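Putative exonuclease (Eubacterium rectale, PDB 3L0A) is a zinc-binding protein of the PDDEXK nuclease clan and probably acts as a hydrolase, perhaps an exonuclease, though its substrate is not established. Local coordinates at residues A[84-87]-A[91-94]. Sequence-based numbering, arbitrary orientation. Where two conformers were deposited one is given.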
ATOM      1  N   LYS A  84      -3.663   7.682  27.914  1.00 37.01           N
ATOM      2  CA  LYS A  84      -3.670   6.849  29.109  1.00 36.53           C
ATOM      3  C   LYS A  84      -2.331   6.900  29.848  1.00 36.15           C
ATOM      4  O   LYS A  84      -2.267   6.490  31.005  1.00 36.67           O
ATOM      5  CB  LYS A  84      -4.049   5.402  28.771  1.00 37.02           C
ATOM      6  N   GLY A  85      -1.278   7.411  29.188  1.00 35.28           N
ATOM      7  CA  GLY A  85       0.059   7.604  29.792  1.00 33.80           C
ATOM      8  C   GLY A  85       1.229   6.831  29.167  1.00 32.86           C
ATOM      9  O   GLY A  85       2.407   7.165  29.407  1.00 32.10           O
ATOM     10  N   GLU A  86       0.921   5.809  28.363  1.00 31.87           N
ATOM     11  CA  GLU A  86       1.953   4.926  27.799  0.50 31.34           C
ATOM     12  C   GLU A  86       2.500   5.449  26.471  1.00 30.53           C
ATOM     13  O   GLU A  86       1.798   6.132  25.723  1.00 31.37           O
ATOM     14  CB  GLU A  86       1.414   3.497  27.627  0.50 31.48           C
ATOM     15  CG  GLU A  86       1.503   2.617  28.886  0.50 30.65           C
ATOM     16  CD  GLU A  86       1.261   1.148  28.583  0.50 30.42           C
ATOM     17  OE1 GLU A  86       0.130   0.837  28.158  0.50 30.60           O
ATOM     18  OE2 GLU A  86       2.182   0.307  28.758  0.50 29.60           O
ATOM     19  N   LEU A  87       3.764   5.131  26.197  1.00 29.52           N
ATOM     20  CA  LEU A  87       4.427   5.477  24.931  1.00 27.74           C
ATOM     21  C   LEU A  87       3.660   4.811  23.807  1.00 26.79           C
ATOM     22  O   LEU A  87       3.270   3.631  23.884  1.00 26.93           O
ATOM     23  CB  LEU A  87       5.896   5.003  24.877  1.00 27.94           C
ATOM     24  CG  LEU A  87       7.025   5.903  25.373  1.00 26.98           C
ATOM     25  CD1 LEU A  87       8.393   5.195  25.444  1.00 24.61           C
ATOM     26  CD2 LEU A  87       7.110   7.089  24.501  1.00 27.19           C
ATOM     27  N   PHE A  91       7.217   4.432  19.426  1.00 23.14           N
ATOM     28  CA  PHE A  91       8.270   4.731  20.399  1.00 23.09           C
ATOM     29  C   PHE A  91       8.657   3.534  21.266  1.00 23.06           C
ATOM     30  O   PHE A  91       9.825   3.371  21.561  1.00 22.48           O
ATOM     31  CB  PHE A  91       7.904   5.960  21.204  1.00 22.69           C
ATOM     32  CG  PHE A  91       7.582   7.105  20.332  1.00 21.85           C
ATOM     33  CD1 PHE A  91       8.584   7.917  19.861  1.00 20.42           C
ATOM     34  CD2 PHE A  91       6.295   7.283  19.872  1.00 22.54           C
ATOM     35  CE1 PHE A  91       8.313   8.927  19.006  1.00 24.01           C
ATOM     36  CE2 PHE A  91       5.993   8.318  18.999  1.00 23.51           C
ATOM     37  CZ  PHE A  91       6.978   9.139  18.563  1.00 21.73           C
ATOM     38  N   LYS A  92       7.709   2.670  21.615  1.00 23.95           N
ATOM     39  CA  LYS A  92       8.079   1.402  22.223  1.00 24.33           C
ATOM     40  C   LYS A  92       8.975   0.617  21.251  1.00 24.04           C
ATOM     41  O   LYS A  92       9.917  -0.055  21.689  1.00 25.57           O
ATOM     42  CB  LYS A  92       6.840   0.597  22.650  1.00 25.34           C
ATOM     43  CG  LYS A  92       6.038   1.163  23.863  1.00 27.38           C
ATOM     44  CD  LYS A  92       4.647   0.465  23.975  1.00 29.68           C
ATOM     45  CE  LYS A  92       3.903   0.612  25.337  1.00 30.59           C
ATOM     46  NZ  LYS A  92       4.162  -0.562  26.287  1.00 34.76           N
ATOM     47  N   GLN A  93       8.719   0.689  19.946  1.00 23.31           N
ATOM     48  CA  GLN A  93       9.665   0.123  18.979  1.00 23.58           C
ATOM     49  C   GLN A  93      11.015   0.873  18.929  1.00 22.87           C
ATOM     50  O   GLN A  93      12.066   0.236  18.854  1.00 20.33           O
ATOM     51  CB  GLN A  93       9.076   0.117  17.581  1.00 24.89           C
ATOM     52  CG  GLN A  93      10.036  -0.483  16.520  1.00 26.75           C
ATOM     53  CD  GLN A  93       9.400  -0.433  15.138  1.00 30.45           C
ATOM     54  OE1 GLN A  93       9.073   0.638  14.603  1.00 32.69           O
ATOM     55  NE2 GLN A  93       9.200  -1.594  14.568  1.00 31.74           N
ATOM     56  N   ALA A  94      10.994   2.217  18.924  1.00 21.64           N
ATOM     57  CA  ALA A  94      12.261   2.965  19.068  1.00 21.50           C
ATOM     58  C   ALA A  94      13.146   2.388  20.175  1.00 21.58           C
ATOM     59  O   ALA A  94      14.338   2.210  19.975  1.00 23.02           O
ATOM     60  CB  ALA A  94      11.998   4.421  19.355  1.00 21.03           C
TER
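Leu87 and Phe91 make the apolar half of this contact, in which a loop folds against the start of the helix that follows it. The leucine methyl CD2 rests 3.6 Å from CB of Phe91, at the root of the aromatic side chain, and reaches its ring obliquely; the two side chains run at about a right angle to each other. Lys92 makes the other contacts, mostly through its aliphatic chain. This part passes alongside Leu87, with Lys92 CG 4.0 Å from Leu87 CB and Lys92 CE 3.4 Å from Leu87 O. Beyond CG the chain runs nearly extended, then bends at its last torsion (chi4 -94°), which turns NZ toward Glu86. In one of two conformers of Glu86, Lys92 NZ lies 3.3 Å from Glu86 OE2, a tentative salt bridge whose hydrogen bond is weak, between two exposed residues.

The arrangement illustrates how the start of a helix can pack back on the loop that precedes it: residues 84-87 lie late in the loop between helix 70-76 and helix 89-102, and residues 91-94 belong to the latter helix, within the PDDEXK-like domain and well away from the zinc site. Helix 54-67 backs the apolar side, with Tyr61 touching Leu87 while Leu57 and Val58 receive the buried Phe91. Ile80 touches both Leu87 and Phe91, and Phe81 adds to the packing on the leucine. Farther back in the loop, Thr82 OG1 takes weak hydrogen bonds from the backbone N atoms of Lys84, Gly85 and Glu86. Gly85, between Lys84 and Glu86, adopts a positive phi of 118°, a conformation open to glycine.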